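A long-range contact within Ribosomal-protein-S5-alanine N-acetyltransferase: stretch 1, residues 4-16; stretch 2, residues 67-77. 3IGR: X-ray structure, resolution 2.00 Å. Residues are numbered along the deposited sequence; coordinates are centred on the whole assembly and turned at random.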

# COMPACT_ATOMS: atom_id res chain seq x y z
N SER A 4 9.97 -14.88 11.93
CA SER A 4 9.39 -13.85 12.77
C SER A 4 9.38 -12.51 12.08
O SER A 4 10.40 -12.07 11.54
N PHE A 5 8.23 -11.84 12.09
CA PHE A 5 8.16 -10.48 11.57
C PHE A 5 7.62 -9.53 12.62
O PHE A 5 6.66 -9.84 13.34
N GLU A 6 8.24 -8.37 12.72
CA GLU A 6 7.80 -7.39 13.69
C GLU A 6 7.52 -6.06 13.01
O GLU A 6 8.21 -5.67 12.08
N PHE A 7 6.45 -5.40 13.45
CA PHE A 7 6.14 -4.04 13.02
C PHE A 7 5.33 -3.43 14.15
O PHE A 7 4.53 -4.12 14.79
N GLU A 8 5.56 -2.14 14.38
CA GLU A 8 4.94 -1.41 15.48
C GLU A 8 5.07 -2.20 16.78
O GLU A 8 6.17 -2.60 17.13
N HIS A 9 3.96 -2.44 17.49
CA HIS A 9 3.99 -3.28 18.70
C HIS A 9 3.46 -4.71 18.46
O HIS A 9 2.97 -5.38 19.38
N TYR A 10 3.58 -5.18 17.22
CA TYR A 10 3.09 -6.51 16.81
C TYR A 10 4.22 -7.43 16.34
O TYR A 10 5.27 -6.97 15.87
N GLN A 11 3.98 -8.73 16.49
CA GLN A 11 4.89 -9.77 15.98
C GLN A 11 4.07 -10.84 15.26
O GLN A 11 3.07 -11.31 15.79
N VAL A 12 4.50 -11.19 14.04
CA VAL A 12 3.90 -12.28 13.27
C VAL A 12 4.93 -13.39 13.27
O VAL A 12 6.08 -13.19 12.87
N ARG A 13 4.52 -14.56 13.74
CA ARG A 13 5.44 -15.67 13.90
C ARG A 13 4.65 -16.95 13.78
O ARG A 13 3.42 -16.92 13.81
N LEU A 14 5.35 -18.06 13.63
CA LEU A 14 4.68 -19.36 13.59
C LEU A 14 4.14 -19.68 14.98
O LEU A 14 4.76 -19.36 15.99
N ILE A 15 2.96 -20.29 15.02
CA ILE A 15 2.34 -20.72 16.26
C ILE A 15 3.16 -21.86 16.88
O ILE A 15 3.80 -22.63 16.16
N LYS A 16 3.16 -21.94 18.22
CA LYS A 16 3.93 -22.93 18.95
C LYS A 16 3.06 -23.68 19.96
O LYS A 16 1.97 -23.23 20.31
N ALA A 67 2.64 -27.01 6.05
CA ALA A 67 1.65 -26.02 6.48
C ALA A 67 2.30 -24.99 7.38
O ALA A 67 3.27 -25.29 8.07
N PHE A 68 1.78 -23.78 7.37
CA PHE A 68 2.40 -22.67 8.10
C PHE A 68 1.26 -21.86 8.72
O PHE A 68 0.51 -21.15 8.03
N TYR A 69 1.09 -22.04 10.02
CA TYR A 69 0.00 -21.37 10.70
C TYR A 69 0.64 -20.25 11.51
O TYR A 69 1.34 -20.51 12.48
N PHE A 70 0.43 -19.01 11.07
CA PHE A 70 0.99 -17.85 11.77
C PHE A 70 -0.01 -17.22 12.73
O PHE A 70 -1.21 -17.18 12.44
N VAL A 71 0.50 -16.69 13.83
CA VAL A 71 -0.30 -15.83 14.72
C VAL A 71 0.24 -14.39 14.73
O VAL A 71 1.44 -14.15 14.50
N VAL A 72 -0.66 -13.43 14.96
CA VAL A 72 -0.27 -12.05 15.13
C VAL A 72 -0.39 -11.74 16.63
O VAL A 72 -1.45 -11.95 17.23
N VAL A 73 0.70 -11.28 17.23
CA VAL A 73 0.74 -11.04 18.66
C VAL A 73 0.84 -9.56 18.94
O VAL A 73 1.67 -8.87 18.35
N ASP A 74 -0.02 -9.06 19.83
CA ASP A 74 0.16 -7.75 20.42
C ASP A 74 1.17 -7.92 21.56
O ASP A 74 0.87 -8.51 22.59
N LYS A 75 2.38 -7.42 21.35
CA LYS A 75 3.44 -7.55 22.34
C LYS A 75 3.16 -6.75 23.61
O LYS A 75 3.57 -7.14 24.69
N ASN A 76 2.45 -5.63 23.46
CA ASN A 76 2.07 -4.80 24.60
C ASN A 76 1.09 -5.49 25.55
O ASN A 76 1.15 -5.32 26.76
N GLU A 77 0.18 -6.29 24.99
CA GLU A 77 -0.83 -6.95 25.81
C GLU A 77 -0.61 -8.46 25.93
O GLU A 77 -1.35 -9.13 26.65

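The contact is an antiparallel pairing of strands 10-14 and 68-74, and its side chains obey the alternation that such pairing imposes. Tyr10, Val12, Val72 and Asp74 lie on one face of the sheet; Gln11, Arg13, Val71 and Val73 lie on the other. The backbone ladder sets this register, with Val73 N to Gln11 O at 2.8 Å and Val71 N to Arg13 O at 2.9 Å, so the residues of each bridged pair from Tyr10-Asp74 to Arg13-Val71 share a face of the sheet, while the side chains of Leu14 and Phe70 diverge.

On the first face, Val12 and Val72 are both t at chi1 and form a non-hydrogen-bonded pair, their CG2 atoms 4.3 Å apart. Val12 CG1 also reaches Phe70 CD1, at 4.0 Å. Tyr10, m with chi2 near -78°, brings its ring close to Asp74, with Tyr10 CD1 4.0 Å from Asp74 CA, while its CB stays 4.4 Å from Val72 CG1.

The aromatic cluster centres on Phe70. Its m rotamer (chi1 -69°, chi2 -94°) offers a ring face to Leu14, whose CA-to-CB bond points away from the partner strand. The m,t conformation of Leu14 brings its end back: Leu14 CD2 sits 3.8 Å from Phe70 CZ and almost on the ring normal, a CH-pi contact. The same methyl lies 4.0 Å from Phe68 CB. Phe5, also m, reaches in from the neighbouring strand, with Phe5 CE2 4.2 Å from Phe70 CE1.

Ile15 points toward the partner and is extended, t,t. That shape spreads it over two residues: Ile15 CG2 is 3.9 Å from Tyr69 CD2, and Ile15 CD1 is 3.8 Å from Val71 CG1.

The opposite face mixes polar ends with aliphatic surface. Arg13 leaves the backbone as p, then runs through two t torsions, which carries one face of its guanidinium over Val71 and Val73; Arg13 NH1 is 3.8 Å from Val71 CG2 and NH2 is 4.2 Å from Val73 CG2. Arg13 NH1 donates a hydrogen bond to Leu14 O at 3.1 Å, and NH1 and NH2 both find further partners elsewhere in the structure. Gln11, fully extended as t,t, donates from NE2 to Ser4 OG at 2.6 Å.

At the turn end, Lys75 (m,t,p,t) bends at chi3. Its CD packs 3.9 Å from Gln11 CB, and its NZ forms a salt bridge with Glu6 OE2 at 2.9 Å, although the hydrogen bond within it is weak. His9, p, places its ring edge against Asp74, with CD2 3.1 Å from Asp74 OD1, while Asn76 ND2 lies over one ring face.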

# COMPACT_ATOMS: atom_id res chain seq x y z
CB SER A 4 10.19 -13.75 14.07
OG SER A 4 9.35 -13.32 15.11
CB PHE A 5 7.36 -10.41 10.26
CG PHE A 5 7.70 -11.49 9.28
CD1 PHE A 5 8.75 -11.32 8.38
CD2 PHE A 5 7.00 -12.70 9.28
CE1 PHE A 5 9.08 -12.33 7.46
CE2 PHE A 5 7.33 -13.72 8.36
CZ PHE A 5 8.37 -13.53 7.46
CB GLU A 6 8.82 -7.26 14.82
CG GLU A 6 8.74 -8.43 15.83
CD GLU A 6 9.78 -8.36 16.93
OE1 GLU A 6 10.87 -7.80 16.68
OE2 GLU A 6 9.51 -8.87 18.05
CB PHE A 7 5.38 -4.00 11.68
CG PHE A 7 4.10 -4.82 11.66
CD1 PHE A 7 2.89 -4.26 12.09
CD2 PHE A 7 4.10 -6.14 11.20
CE1 PHE A 7 1.71 -5.01 12.08
CE2 PHE A 7 2.92 -6.90 11.18
CZ PHE A 7 1.72 -6.34 11.62
CB GLU A 8 3.51 -1.02 15.13
CG GLU A 8 3.43 0.43 14.63
CD GLU A 8 2.40 0.61 13.55
OE1 GLU A 8 2.12 1.77 13.18
OE2 GLU A 8 1.85 -0.41 13.06
CB HIS A 9 3.31 -2.59 19.89
CG HIS A 9 1.89 -2.18 19.65
ND1 HIS A 9 1.55 -0.95 19.12
CD2 HIS A 9 0.73 -2.83 19.88
CE1 HIS A 9 0.23 -0.87 19.03
NE2 HIS A 9 -0.29 -1.99 19.49
CB TYR A 10 2.05 -6.37 15.69
CG TYR A 10 0.91 -5.46 16.07
CD1 TYR A 10 -0.11 -5.91 16.91
CD2 TYR A 10 0.87 -4.14 15.62
CE1 TYR A 10 -1.16 -5.07 17.27
CE2 TYR A 10 -0.19 -3.29 15.99
CZ TYR A 10 -1.19 -3.77 16.82
OH TYR A 10 -2.25 -2.98 17.20
CB GLN A 11 5.66 -10.43 17.13
CG GLN A 11 6.51 -11.62 16.67
CD GLN A 11 7.25 -12.30 17.80
OE1 GLN A 11 6.98 -12.06 18.98
NE2 GLN A 11 8.19 -13.17 17.44
CB VAL A 12 3.58 -11.86 11.81
CG1 VAL A 12 2.78 -12.97 11.09
CG2 VAL A 12 2.80 -10.55 11.79
CB ARG A 13 6.17 -15.61 15.25
CG ARG A 13 5.27 -15.64 16.49
CD ARG A 13 6.06 -16.12 17.71
NE ARG A 13 5.31 -16.02 18.96
CZ ARG A 13 4.39 -16.89 19.37
NH1 ARG A 13 4.06 -17.94 18.63
NH2 ARG A 13 3.79 -16.70 20.54
CB LEU A 14 5.62 -20.45 13.09
CG LEU A 14 5.95 -20.41 11.59
CD1 LEU A 14 7.01 -21.45 11.22
CD2 LEU A 14 4.69 -20.62 10.74
CB ILE A 15 0.85 -21.09 16.03
CG1 ILE A 15 0.04 -21.02 17.34
CG2 ILE A 15 0.70 -22.43 15.28
CD1 ILE A 15 -1.44 -21.28 17.16
CB LYS A 16 5.10 -22.27 19.70
CG LYS A 16 6.20 -21.71 18.81
CD LYS A 16 7.48 -21.43 19.59
CE LYS A 16 7.49 -20.03 20.17
NZ LYS A 16 8.83 -19.36 20.06
CB ALA A 67 0.48 -26.69 7.21
CB PHE A 68 3.29 -21.83 7.17
CG PHE A 68 4.33 -22.65 6.44
CD1 PHE A 68 5.56 -22.95 7.04
CD2 PHE A 68 4.08 -23.16 5.18
CE1 PHE A 68 6.51 -23.73 6.39
CE2 PHE A 68 5.03 -23.95 4.51
CZ PHE A 68 6.24 -24.23 5.11
CB TYR A 69 -0.75 -22.36 11.60
CG TYR A 69 -2.06 -21.83 12.12
CD1 TYR A 69 -3.27 -22.37 11.68
CD2 TYR A 69 -2.10 -20.78 13.05
CE1 TYR A 69 -4.48 -21.89 12.15
CE2 TYR A 69 -3.31 -20.29 13.52
CZ TYR A 69 -4.49 -20.86 13.08
OH TYR A 69 -5.70 -20.38 13.54
CB PHE A 70 1.40 -16.77 10.79
CG PHE A 70 2.58 -17.10 9.93
CD1 PHE A 70 3.87 -16.72 10.33
CD2 PHE A 70 2.40 -17.76 8.71
CE1 PHE A 70 4.97 -16.99 9.53
CE2 PHE A 70 3.50 -18.06 7.91
CZ PHE A 70 4.79 -17.67 8.31
CB VAL A 71 -0.41 -16.37 16.16
CG1 VAL A 71 -1.26 -17.65 16.20
CG2 VAL A 71 0.97 -16.61 16.79
CB VAL A 72 -1.18 -11.09 14.35
CG1 VAL A 72 -0.69 -9.64 14.55
CG2 VAL A 72 -1.23 -11.45 12.86
CB VAL A 73 1.94 -11.76 19.33
CG1 VAL A 73 2.06 -11.37 20.84
CG2 VAL A 73 1.81 -13.26 19.17
CB ASP A 74 -1.16 -7.19 20.94
CG ASP A 74 -1.07 -5.73 21.37
OD1 ASP A 74 0.03 -5.23 21.69
OD2 ASP A 74 -2.12 -5.07 21.39
CB LYS A 75 4.79 -7.15 21.73
CG LYS A 75 5.34 -8.17 20.73
CD LYS A 75 6.20 -7.49 19.66
CE LYS A 75 7.53 -6.98 20.18
NZ LYS A 75 8.36 -6.42 19.07
CB ASN A 76 1.49 -3.47 24.11
CG ASN A 76 2.55 -2.51 23.62
OD1 ASN A 76 3.74 -2.83 23.57
ND2 ASN A 76 2.13 -1.31 23.27
CB GLU A 77 -2.23 -6.62 25.30
CG GLU A 77 -2.41 -5.12 25.08
CD GLU A 77 -3.85 -4.65 25.09
OE1 GLU A 77 -4.76 -5.47 24.89
OE2 GLU A 77 -4.07 -3.44 25.29